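Local coordinates for extracellular solute-binding protein family 1 (Arthrobacter chlorophenolicus, PDB 4R2F) that binds the disaccharide laminaribiose and probably delivers such sugars to an ABC-type transporter as its extracellular solute receptor, at residues G93-T98 with E323-F328; R233-V238 with S416-F421; Y331-L336 with P349-I354. One frame throughout, in Å; residues are numbered along the deposited sequence.

Contact 1: residues G93-T98 with E323-F328; sequences GPAVST and EASEEF
Apolar contact carries most of the meeting between V96 and the helical pair S325 and F328. One methyl of V96, CG2, does the touching: it lies 4.2 Å from CD2 of the F328 ring, approaching that ring obliquely, and 4.2 Å from CB of S325. V96 has CG1 anti to the backbone N (chi1 -175°), which leaves CG2 as the branch that meets the helix. F328 also meets the rings of F42, F63 and Y332, so the valine methyl borders a wider aromatic cluster. In this solute-binding protein fold the short strand 96-97 lies between strand 40-44, to which it runs parallel, and strand 306-316, to which it runs antiparallel; helix 322-335 packs against this part of the sheet, and all four touching residues are buried. A polar atom also takes part, though no hydrogen bond crosses the interface. OG of S325 stands 3.8 Å from CB of A95, a plain van der Waals approach. The same OG is hydrogen-bonded to T319 OG1, so this buried hydroxyl finds its partner outside the two segments while its flank rests on the alanine methyl.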
ATOM      1  N   GLY A  93      22.599  -6.839  -4.096  1.00 38.22           N
ATOM      2  CA  GLY A  93      21.257  -6.948  -3.534  1.00 42.48           C
ATOM      3  C   GLY A  93      21.123  -8.117  -2.569  1.00 43.94           C
ATOM      4  O   GLY A  93      22.075  -8.894  -2.361  1.00 33.75           O
ATOM      5  N   PRO A  94      19.924  -8.265  -1.980  1.00 37.19           N
ATOM      6  CA  PRO A  94      19.692  -9.284  -0.972  1.00 35.02           C
ATOM      7  C   PRO A  94      19.362 -10.647  -1.566  1.00 27.42           C
ATOM      8  O   PRO A  94      19.116 -10.772  -2.787  1.00 33.26           O
ATOM      9  CB  PRO A  94      18.481  -8.730  -0.238  1.00 37.43           C
ATOM     10  CG  PRO A  94      17.677  -8.131  -1.346  1.00 36.89           C
ATOM     11  CD  PRO A  94      18.697  -7.501  -2.261  1.00 32.43           C
ATOM     12  N   ALA A  95      19.317 -11.656  -0.696  1.00 31.73           N
ATOM     13  CA  ALA A  95      18.810 -12.981  -1.059  1.00 33.76           C
ATOM     14  C   ALA A  95      17.271 -13.027  -1.041  1.00 31.32           C
ATOM     15  O   ALA A  95      16.635 -13.712  -1.860  1.00 30.50           O
ATOM     16  CB  ALA A  95      19.366 -14.027  -0.096  1.00 32.02           C
ATOM     17  N   VAL A  96      16.698 -12.308  -0.080  1.00 27.37           N
ATOM     18  CA  VAL A  96      15.270 -12.258   0.166  1.00 27.96           C
ATOM     19  C   VAL A  96      14.872 -10.844   0.543  1.00 30.76           C
ATOM     20  O   VAL A  96      15.624 -10.135   1.222  1.00 32.74           O
ATOM     21  CB  VAL A  96      14.884 -13.144   1.375  1.00 26.92           C
ATOM     22  CG1 VAL A  96      13.372 -13.191   1.559  1.00 32.92           C
ATOM     23  CG2 VAL A  96      15.453 -14.545   1.228  1.00 23.77           C
ATOM     24  N   SER A  97      13.670 -10.444   0.149  1.00 29.95           N
ATOM     25  CA  SER A  97      13.157  -9.149   0.547  1.00 26.81           C
ATOM     26  C   SER A  97      11.650  -9.026   0.527  1.00 28.21           C
ATOM     27  O   SER A  97      10.925  -9.792  -0.147  1.00 27.71           O
ATOM     28  CB  SER A  97      13.756  -8.030  -0.347  1.00 36.66           C
ATOM     29  OG  SER A  97      13.015  -7.814  -1.535  1.00 30.53           O
ATOM     30  N   THR A  98      11.181  -8.039   1.278  1.00 26.70           N
ATOM     31  CA  THR A  98       9.898  -7.417   1.015  1.00 25.30           C
ATOM     32  C   THR A  98      10.180  -6.196   0.134  1.00 28.05           C
ATOM     33  O   THR A  98      11.290  -6.008  -0.360  1.00 32.24           O
ATOM     34  CB  THR A  98       9.188  -6.992   2.305  1.00 27.45           C
ATOM     35  OG1 THR A  98       9.964  -5.993   3.006  1.00 28.98           O
ATOM     36  CG2 THR A  98       8.996  -8.173   3.181  1.00 25.31           C
ATOM     37  N   GLU A 323      18.506 -23.185  -1.245  1.00 32.11           N
ATOM     38  CA  GLU A 323      17.851 -23.927  -0.181  1.00 30.73           C
ATOM     39  C   GLU A 323      17.687 -23.113   1.089  1.00 37.07           C
ATOM     40  O   GLU A 323      16.666 -23.212   1.772  1.00 34.09           O
ATOM     41  CB  GLU A 323      18.615 -25.194   0.151  1.00 34.46           C
ATOM     42  CG  GLU A 323      18.374 -26.327  -0.817  1.00 83.38           C
ATOM     43  CD  GLU A 323      18.942 -27.633  -0.309  1.00125.21           C
ATOM     44  OE1 GLU A 323      19.008 -27.848   0.932  1.00 70.63           O
ATOM     45  OE2 GLU A 323      19.320 -28.440  -1.176  1.00 68.80           O
ATOM     46  N   ALA A 324      18.707 -22.340   1.426  1.00 33.33           N
ATOM     47  CA  ALA A 324      18.645 -21.507   2.615  1.00 36.47           C
ATOM     48  C   ALA A 324      17.654 -20.349   2.447  1.00 30.93           C
ATOM     49  O   ALA A 324      16.914 -20.037   3.379  1.00 34.63           O
ATOM     50  CB  ALA A 324      20.036 -20.977   2.966  1.00 35.67           C
ATOM     51  N   SER A 325      17.644 -19.705   1.287  1.00 34.82           N
ATOM     52  CA  SER A 325      16.629 -18.684   1.017  1.00 33.91           C
ATOM     53  C   SER A 325      15.237 -19.282   1.313  1.00 33.23           C
ATOM     54  O   SER A 325      14.443 -18.692   2.024  1.00 29.52           O
ATOM     55  CB  SER A 325      16.705 -18.209  -0.426  1.00 37.98           C
ATOM     56  OG  SER A 325      17.895 -17.495  -0.674  1.00 34.35           O
ATOM     57  N   GLU A 326      15.002 -20.494   0.816  1.00 31.36           N
ATOM     58  CA  GLU A 326      13.712 -21.160   0.941  1.00 39.07           C
ATOM     59  C   GLU A 326      13.391 -21.486   2.378  1.00 37.74           C
ATOM     60  O   GLU A 326      12.283 -21.249   2.829  1.00 27.41           O
ATOM     61  CB  GLU A 326      13.685 -22.418   0.075  1.00 33.19           C
ATOM     62  CG  GLU A 326      13.557 -22.043  -1.380  1.00 38.27           C
ATOM     63  CD  GLU A 326      14.019 -23.099  -2.351  1.00 41.02           C
ATOM     64  OE1 GLU A 326      14.535 -24.178  -1.955  1.00 39.96           O
ATOM     65  OE2 GLU A 326      13.834 -22.830  -3.546  1.00 38.89           O
ATOM     66  N   GLU A 327      14.371 -22.001   3.107  1.00 36.96           N
ATOM     67  CA  GLU A 327      14.190 -22.248   4.531  1.00 33.90           C
ATOM     68  C   GLU A 327      13.889 -20.970   5.294  1.00 35.06           C
ATOM     69  O   GLU A 327      13.010 -20.964   6.161  1.00 33.29           O
ATOM     70  CB  GLU A 327      15.424 -22.926   5.140  1.00 40.66           C
ATOM     71  CG  GLU A 327      15.593 -24.401   4.769  1.00 62.95           C
ATOM     72  CD  GLU A 327      14.398 -25.286   5.131  1.00 77.48           C
ATOM     73  OE1 GLU A 327      13.897 -25.227   6.277  1.00 52.76           O
ATOM     74  OE2 GLU A 327      13.972 -26.074   4.263  1.00 71.04           O
ATOM     75  N   PHE A 328      14.604 -19.887   4.972  1.00 30.25           N
ATOM     76  CA  PHE A 328      14.379 -18.630   5.648  1.00 35.52           C
ATOM     77  C   PHE A 328      12.946 -18.208   5.428  1.00 37.81           C
ATOM     78  O   PHE A 328      12.277 -17.809   6.379  1.00 31.48           O
ATOM     79  CB  PHE A 328      15.294 -17.484   5.180  1.00 35.32           C
ATOM     80  CG  PHE A 328      14.949 -16.160   5.835  1.00 34.42           C
ATOM     81  CD1 PHE A 328      15.369 -15.875   7.123  1.00 38.71           C
ATOM     82  CD2 PHE A 328      14.144 -15.233   5.189  1.00 31.94           C
ATOM     83  CE1 PHE A 328      15.019 -14.696   7.745  1.00 42.34           C
ATOM     84  CE2 PHE A 328      13.785 -14.048   5.799  1.00 30.15           C
ATOM     85  CZ  PHE A 328      14.221 -13.778   7.091  1.00 31.11           C
TER

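Contact 2: residues R233-V238 with S416-F421; sequences RNVEAV and SALTAF
The backbones of V235 and L418 come nearest where helices 233-238 and 416-421 cross at 121°, their axes 10.5 Å apart. This is helix-helix packing through a single projecting leucine, and it joins helix 232-246 to helix 414-428 near the C-terminal end of the chain. L418 reaches across with CG anti to its own carbonyl carbon (chi1 -76°), and CD1 does most of the touching. It settles against the backbone of the other helix, 3.9 Å from O of N234, and meets CG2 of V235 at a slant. V238 and L418 run alongside each other, pointing opposite ways, and CG2 of V238 lies 4.0 Å from both CD1 and CD2 of the leucine. F403 of helix 398-408 touches both V238 and L418, closing the apolar cluster with a third helix. The amide of N234 is engaged elsewhere, its ND2 bonded to the carbonyl oxygens of G219 and V229. An alanine in place of L418 would remove both methyls and is likely to open a gap between the helices, leaving the CG2 methyls of V235 and V238 without their partner. The tightest approach is to the main chain itself: CD1 of L418 sits 3.6 Å from CA of V235.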
ATOM      1  N   ARG A 233     -13.826   9.094 -16.537  1.00 43.69           N
ATOM      2  CA  ARG A 233     -14.003   8.907 -15.098  1.00 43.51           C
ATOM      3  C   ARG A 233     -12.743   9.329 -14.348  1.00 38.53           C
ATOM      4  O   ARG A 233     -12.813   9.845 -13.241  1.00 38.58           O
ATOM      5  CB  ARG A 233     -14.341   7.466 -14.738  1.00 38.74           C
ATOM      6  CG  ARG A 233     -15.666   6.969 -15.287  1.00 36.61           C
ATOM      7  CD  ARG A 233     -16.806   7.760 -14.719  1.00 38.35           C
ATOM      8  NE  ARG A 233     -18.108   7.203 -15.054  1.00 41.69           N
ATOM      9  CZ  ARG A 233     -18.762   6.279 -14.359  1.00 54.08           C
ATOM     10  NH1 ARG A 233     -18.242   5.715 -13.275  1.00 45.54           N
ATOM     11  NH2 ARG A 233     -19.957   5.900 -14.778  1.00 46.68           N
ATOM     12  N   ASN A 234     -11.600   9.094 -14.964  1.00 35.04           N
ATOM     13  CA  ASN A 234     -10.359   9.579 -14.431  1.00 34.58           C
ATOM     14  C   ASN A 234     -10.310  11.093 -14.436  1.00 43.74           C
ATOM     15  O   ASN A 234      -9.842  11.682 -13.477  1.00 37.17           O
ATOM     16  CB  ASN A 234      -9.174   9.014 -15.192  1.00 40.71           C
ATOM     17  CG  ASN A 234      -9.013   7.511 -15.000  1.00 34.21           C
ATOM     18  OD1 ASN A 234      -9.603   6.918 -14.080  1.00 39.35           O
ATOM     19  ND2 ASN A 234      -8.181   6.899 -15.838  1.00 38.87           N
ATOM     20  N   VAL A 235     -10.809  11.729 -15.484  1.00 40.93           N
ATOM     21  CA  VAL A 235     -10.763  13.196 -15.555  1.00 37.71           C
ATOM     22  C   VAL A 235     -11.588  13.786 -14.444  1.00 38.11           C
ATOM     23  O   VAL A 235     -11.153  14.712 -13.750  1.00 41.77           O
ATOM     24  CB  VAL A 235     -11.259  13.746 -16.918  1.00 41.39           C
ATOM     25  CG1 VAL A 235     -11.361  15.267 -16.896  1.00 42.47           C
ATOM     26  CG2 VAL A 235     -10.324  13.300 -18.027  1.00 40.97           C
ATOM     27  N   GLU A 236     -12.792  13.267 -14.280  1.00 31.83           N
ATOM     28  CA  GLU A 236     -13.645  13.704 -13.181  1.00 30.53           C
ATOM     29  C   GLU A 236     -13.005  13.555 -11.802  1.00 38.19           C
ATOM     30  O   GLU A 236     -13.219  14.396 -10.929  1.00 33.21           O
ATOM     31  CB  GLU A 236     -14.910  12.883 -13.131  1.00 43.20           C
ATOM     32  CG  GLU A 236     -16.166  13.593 -13.512  1.00 72.90           C
ATOM     33  CD  GLU A 236     -17.354  12.756 -13.133  1.00 69.82           C
ATOM     34  OE1 GLU A 236     -18.199  13.255 -12.369  1.00 49.54           O
ATOM     35  OE2 GLU A 236     -17.407  11.585 -13.566  1.00 47.52           O
ATOM     36  N   ALA A 237     -12.307  12.440 -11.599  1.00 41.97           N
ATOM     37  CA  ALA A 237     -11.667  12.143 -10.337  1.00 37.31           C
ATOM     38  C   ALA A 237     -10.601  13.189 -10.047  1.00 28.24           C
ATOM     39  O   ALA A 237     -10.538  13.724  -8.942  1.00 33.11           O
ATOM     40  CB  ALA A 237     -11.075  10.742 -10.351  1.00 31.96           C
ATOM     41  N   VAL A 238      -9.818  13.521 -11.069  1.00 30.05           N
ATOM     42  CA  VAL A 238      -8.773  14.508 -10.930  1.00 41.59           C
ATOM     43  C   VAL A 238      -9.341  15.909 -10.752  1.00 39.65           C
ATOM     44  O   VAL A 238      -8.800  16.681  -9.961  1.00 36.13           O
ATOM     45  CB  VAL A 238      -7.780  14.464 -12.099  1.00 38.84           C
ATOM     46  CG1 VAL A 238      -6.763  15.599 -11.995  1.00 32.77           C
ATOM     47  CG2 VAL A 238      -7.036  13.141 -12.090  1.00 33.46           C
ATOM     48  N   SER A 416      -4.610  18.100 -18.727  1.00 39.16           N
ATOM     49  CA  SER A 416      -3.163  18.263 -18.940  1.00 37.05           C
ATOM     50  C   SER A 416      -2.334  17.364 -18.022  1.00 33.30           C
ATOM     51  O   SER A 416      -1.334  16.773 -18.442  1.00 45.08           O
ATOM     52  CB  SER A 416      -2.717  19.733 -18.755  1.00 32.61           C
ATOM     53  OG  SER A 416      -3.442  20.619 -19.623  1.00 40.62           O
ATOM     54  N   ALA A 417      -2.698  17.331 -16.751  1.00 34.78           N
ATOM     55  CA  ALA A 417      -1.967  16.508 -15.782  1.00 30.24           C
ATOM     56  C   ALA A 417      -2.007  15.020 -16.206  1.00 24.16           C
ATOM     57  O   ALA A 417      -0.985  14.355 -16.246  1.00 35.00           O
ATOM     58  CB  ALA A 417      -2.557  16.702 -14.406  1.00 34.68           C
ATOM     59  N   LEU A 418      -3.199  14.558 -16.557  1.00 35.74           N
ATOM     60  CA  LEU A 418      -3.403  13.184 -17.017  1.00 36.20           C
ATOM     61  C   LEU A 418      -2.665  12.868 -18.314  1.00 44.86           C
ATOM     62  O   LEU A 418      -2.143  11.763 -18.480  1.00 35.39           O
ATOM     63  CB  LEU A 418      -4.897  12.922 -17.167  1.00 33.17           C
ATOM     64  CG  LEU A 418      -5.664  12.708 -15.858  1.00 32.94           C
ATOM     65  CD1 LEU A 418      -7.170  12.806 -16.030  1.00 39.19           C
ATOM     66  CD2 LEU A 418      -5.293  11.358 -15.234  1.00 40.44           C
ATOM     67  N   THR A 419      -2.597  13.841 -19.228  1.00 38.98           N
ATOM     68  CA  THR A 419      -1.879  13.662 -20.485  1.00 46.93           C
ATOM     69  C   THR A 419      -0.406  13.523 -20.203  1.00 31.56           C
ATOM     70  O   THR A 419       0.254  12.651 -20.773  1.00 41.43           O
ATOM     71  CB  THR A 419      -2.153  14.826 -21.469  1.00 43.81           C
ATOM     72  OG1 THR A 419      -3.561  14.879 -21.699  1.00 36.29           O
ATOM     73  CG2 THR A 419      -1.446  14.632 -22.785  1.00 49.42           C
ATOM     74  N   ALA A 420       0.121  14.356 -19.306  1.00 34.90           N
ATOM     75  CA  ALA A 420       1.540  14.239 -18.915  1.00 30.15           C
ATOM     76  C   ALA A 420       1.793  12.869 -18.245  1.00 36.11           C
ATOM     77  O   ALA A 420       2.833  12.250 -18.446  1.00 31.69           O
ATOM     78  CB  ALA A 420       1.945  15.376 -17.978  1.00 39.26           C
ATOM     79  N   PHE A 421       0.822  12.421 -17.454  1.00 39.30           N
ATOM     80  CA  PHE A 421       0.900  11.120 -16.777  1.00 41.35           C
ATOM     81  C   PHE A 421       0.945   9.986 -17.830  1.00 33.40           C
ATOM     82  O   PHE A 421       1.866   9.163 -17.834  1.00 38.70           O
ATOM     83  CB  PHE A 421      -0.300  11.002 -15.814  1.00 36.31           C
ATOM     84  CG  PHE A 421      -0.292   9.771 -14.937  1.00 29.90           C
ATOM     85  CD1 PHE A 421       0.897   9.189 -14.517  1.00 33.18           C
ATOM     86  CD2 PHE A 421      -1.483   9.209 -14.543  1.00 38.32           C
ATOM     87  CE1 PHE A 421       0.893   8.068 -13.727  1.00 41.68           C
ATOM     88  CE2 PHE A 421      -1.496   8.082 -13.747  1.00 46.79           C
ATOM     89  CZ  PHE A 421      -0.302   7.515 -13.344  1.00 28.09           C
TER

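Contact 3: residues Y331-L336 with P349-I354; sequences YYLGKL and PVFKSI
The ring of F351 meets L336 at its edge: CD1 of the leucine lies near the ring plane, 4.2 Å from CE2. L333 comes to the same ring carbon by another branch, its CD2 standing 4.3 Å from CE2 of F351, while the carbonyl oxygen of L333 approaches the ring obliquely. One face of the phenylalanine carries CG2 of its own neighbour V350, 4.0 Å above the plane and displaced toward the rim, and the ring also stacks with that of F132. One ring carbon, CE2, thus meets both leucines. Those leucines are three residues apart, so that one turn of the chain presents both to F351; in L336, CG is anti to the carbonyl carbon (chi1 -71°) and CD1 extends to the ring. I354 adds a looser touch, CD1 of I354 lying 4.4 Å from the main-chain atom C of L336. No hydrogen bond crosses between the segments, and the contact is mainly apolar. In the fold it ties the C-terminal part of helix 322-335 to the loop and short, weakly bonded helical turn that follow strand 348-349. Strand 145-161 backs it, with V149 against L333 and W151 against L336, while helix 337-341, which lies between the two segments in sequence, sets K337 and W340 against I354.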
ATOM      1  N   TYR A 331      10.478 -20.278   7.409  1.00 30.70           N
ATOM      2  CA  TYR A 331      10.633 -19.875   8.804  1.00 31.51           C
ATOM      3  C   TYR A 331       9.933 -18.539   9.063  1.00 34.69           C
ATOM      4  O   TYR A 331       9.166 -18.385  10.026  1.00 35.63           O
ATOM      5  CB  TYR A 331      12.137 -19.805   9.154  1.00 38.33           C
ATOM      6  CG  TYR A 331      12.436 -19.013  10.406  1.00 30.56           C
ATOM      7  CD1 TYR A 331      12.383 -19.602  11.679  1.00 34.88           C
ATOM      8  CD2 TYR A 331      12.749 -17.667  10.319  1.00 38.75           C
ATOM      9  CE1 TYR A 331      12.652 -18.852  12.822  1.00 37.78           C
ATOM     10  CE2 TYR A 331      13.023 -16.917  11.443  1.00 41.72           C
ATOM     11  CZ  TYR A 331      12.971 -17.502  12.692  1.00 42.18           C
ATOM     12  OH  TYR A 331      13.257 -16.696  13.768  1.00 34.80           O
ATOM     13  N   TYR A 332      10.185 -17.561   8.194  1.00 29.73           N
ATOM     14  CA  TYR A 332       9.675 -16.203   8.436  1.00 28.53           C
ATOM     15  C   TYR A 332       8.152 -16.195   8.347  1.00 29.18           C
ATOM     16  O   TYR A 332       7.493 -15.659   9.220  1.00 34.14           O
ATOM     17  CB  TYR A 332      10.295 -15.215   7.467  1.00 29.30           C
ATOM     18  CG  TYR A 332      10.176 -13.736   7.831  1.00 34.79           C
ATOM     19  CD1 TYR A 332      10.977 -13.175   8.827  1.00 39.04           C
ATOM     20  CD2 TYR A 332       9.313 -12.891   7.130  1.00 32.08           C
ATOM     21  CE1 TYR A 332      10.886 -11.821   9.151  1.00 39.46           C
ATOM     22  CE2 TYR A 332       9.216 -11.532   7.429  1.00 30.56           C
ATOM     23  CZ  TYR A 332      10.006 -10.993   8.447  1.00 34.56           C
ATOM     24  OH  TYR A 332       9.959  -9.655   8.758  1.00 35.62           O
ATOM     25  N   LEU A 333       7.591 -16.817   7.316  1.00 29.44           N
ATOM     26  CA  LEU A 333       6.117 -16.902   7.219  1.00 32.91           C
ATOM     27  C   LEU A 333       5.470 -17.533   8.454  1.00 29.71           C
ATOM     28  O   LEU A 333       4.402 -17.094   8.885  1.00 37.50           O
ATOM     29  CB  LEU A 333       5.706 -17.690   5.984  1.00 29.41           C
ATOM     30  CG  LEU A 333       5.965 -16.981   4.671  1.00 39.90           C
ATOM     31  CD1 LEU A 333       5.814 -17.977   3.547  1.00 34.51           C
ATOM     32  CD2 LEU A 333       4.995 -15.822   4.524  1.00 44.97           C
ATOM     33  N   GLY A 334       6.142 -18.523   9.034  1.00 36.46           N
ATOM     34  CA  GLY A 334       5.669 -19.204  10.228  1.00 31.36           C
ATOM     35  C   GLY A 334       5.630 -18.350  11.492  1.00 39.53           C
ATOM     36  O   GLY A 334       4.916 -18.684  12.411  1.00 39.78           O
ATOM     37  N   LYS A 335       6.386 -17.251  11.537  1.00 29.56           N
ATOM     38  CA  LYS A 335       6.445 -16.368  12.700  1.00 28.84           C
ATOM     39  C   LYS A 335       5.642 -15.051  12.548  1.00 33.29           C
ATOM     40  O   LYS A 335       5.478 -14.263  13.509  1.00 34.89           O
ATOM     41  CB  LYS A 335       7.922 -16.072  13.036  1.00 40.02           C
ATOM     42  CG  LYS A 335       8.731 -17.314  13.439  1.00 43.82           C
ATOM     43  CD  LYS A 335       9.016 -17.415  14.931  1.00 54.49           C
ATOM     44  CE  LYS A 335      10.204 -16.542  15.331  1.00101.16           C
ATOM     45  NZ  LYS A 335      10.195 -16.078  16.753  1.00 71.32           N
ATOM     46  N   LEU A 336       5.134 -14.816  11.345  1.00 38.99           N
ATOM     47  CA  LEU A 336       4.361 -13.590  11.063  1.00 38.04           C
ATOM     48  C   LEU A 336       3.240 -13.301  12.043  1.00 34.00           C
ATOM     49  O   LEU A 336       2.988 -12.140  12.350  1.00 34.46           O
ATOM     50  CB  LEU A 336       3.758 -13.629   9.653  1.00 36.15           C
ATOM     51  CG  LEU A 336       4.752 -13.483   8.515  1.00 42.66           C
ATOM     52  CD1 LEU A 336       3.955 -13.485   7.226  1.00 36.96           C
ATOM     53  CD2 LEU A 336       5.602 -12.231   8.636  1.00 36.04           C
ATOM     54  N   PRO A 349      -3.668  -9.287   7.494  1.00 30.07           N
ATOM     55  CA  PRO A 349      -2.961 -10.560   7.258  1.00 28.87           C
ATOM     56  C   PRO A 349      -3.472 -11.305   6.032  1.00 30.44           C
ATOM     57  O   PRO A 349      -4.532 -10.978   5.507  1.00 32.24           O
ATOM     58  CB  PRO A 349      -3.249 -11.377   8.527  1.00 31.26           C
ATOM     59  CG  PRO A 349      -4.478 -10.780   9.106  1.00 37.93           C
ATOM     60  CD  PRO A 349      -4.548  -9.343   8.675  1.00 34.56           C
ATOM     61  N   VAL A 350      -2.696 -12.281   5.564  1.00 30.09           N
ATOM     62  CA  VAL A 350      -3.119 -13.132   4.445  1.00 25.17           C
ATOM     63  C   VAL A 350      -3.414 -14.570   4.909  1.00 23.14           C
ATOM     64  O   VAL A 350      -3.671 -15.463   4.085  1.00 34.31           O
ATOM     65  CB  VAL A 350      -2.079 -13.179   3.302  1.00 33.47           C
ATOM     66  CG1 VAL A 350      -1.914 -11.790   2.684  1.00 33.69           C
ATOM     67  CG2 VAL A 350      -0.746 -13.758   3.776  1.00 34.81           C
ATOM     68  N   PHE A 351      -3.363 -14.767   6.218  1.00 29.49           N
ATOM     69  CA  PHE A 351      -3.588 -16.071   6.834  1.00 35.22           C
ATOM     70  C   PHE A 351      -4.842 -16.038   7.684  1.00 34.82           C
ATOM     71  O   PHE A 351      -5.017 -15.159   8.518  1.00 29.84           O
ATOM     72  CB  PHE A 351      -2.402 -16.470   7.700  1.00 32.70           C
ATOM     73  CG  PHE A 351      -1.185 -16.861   6.910  1.00 35.50           C
ATOM     74  CD1 PHE A 351      -1.202 -17.975   6.081  1.00 31.36           C
ATOM     75  CD2 PHE A 351      -0.017 -16.126   7.002  1.00 37.90           C
ATOM     76  CE1 PHE A 351      -0.079 -18.331   5.352  1.00 39.83           C
ATOM     77  CE2 PHE A 351       1.102 -16.476   6.271  1.00 46.37           C
ATOM     78  CZ  PHE A 351       1.070 -17.578   5.439  1.00 38.25           C
ATOM     79  N   LYS A 352      -5.704 -17.029   7.469  1.00 34.65           N
ATOM     80  CA  LYS A 352      -7.002 -17.118   8.153  1.00 51.53           C
ATOM     81  C   LYS A 352      -6.898 -17.122   9.687  1.00 37.48           C
ATOM     82  O   LYS A 352      -7.658 -16.424  10.365  1.00 35.26           O
ATOM     83  CB  LYS A 352      -7.757 -18.365   7.670  1.00 46.34           C
ATOM     84  CG  LYS A 352      -9.127 -18.507   8.287  1.00 82.95           C
ATOM     85  CD  LYS A 352     -10.035 -19.395   7.461  1.00 79.68           C
ATOM     86  CE  LYS A 352     -11.488 -19.079   7.777  1.00 97.38           C
ATOM     87  NZ  LYS A 352     -12.359 -20.270   7.635  1.00 74.26           N
ATOM     88  N   SER A 353      -5.946 -17.889  10.224  1.00 36.05           N
ATOM     89  CA  SER A 353      -5.752 -17.966  11.662  1.00 37.52           C
ATOM     90  C   SER A 353      -5.443 -16.600  12.253  1.00 39.12           C
ATOM     91  O   SER A 353      -5.879 -16.286  13.351  1.00 39.22           O
ATOM     92  CB  SER A 353      -4.620 -18.935  12.011  1.00 37.54           C
ATOM     93  OG  SER A 353      -3.415 -18.595  11.333  1.00 41.98           O
ATOM     94  N   ILE A 354      -4.676 -15.786  11.536  1.00 43.98           N
ATOM     95  CA  ILE A 354      -4.324 -14.461  12.050  1.00 43.74           C
ATOM     96  C   ILE A 354      -5.563 -13.569  12.036  1.00 37.48           C
ATOM     97  O   ILE A 354      -5.787 -12.807  12.976  1.00 43.70           O
ATOM     98  CB  ILE A 354      -3.170 -13.814  11.264  1.00 37.78           C
ATOM     99  CG1 ILE A 354      -1.945 -14.725  11.307  1.00 38.77           C
ATOM    100  CG2 ILE A 354      -2.836 -12.466  11.881  1.00 39.51           C
ATOM    101  CD1 ILE A 354      -0.753 -14.276  10.479  1.00 39.35           C
TER

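Contacts 1 and 3 show how one helix can serve two interfaces: both draw on helix 322-335, their segments adjoin in sequence and their centres lie about 17 Å apart. Y332, in the helical segment of contact 3, also meets F42, so the aromatic cluster of contact 1 runs on into contact 3. Contact 2 lies on the opposite side of the chain's centre, about 40 Å from contact 1 and 39 Å from contact 3 between centres, and touches neither. Its segments nevertheless enclose contact 3 along the chain and alternate with those of contact 1. W47, at the start of the range that supplies the 15 residues of the glycan pocket, is hydrogen-bonded to T98, consistent with that end of segment 93-98 lying near the sugar site.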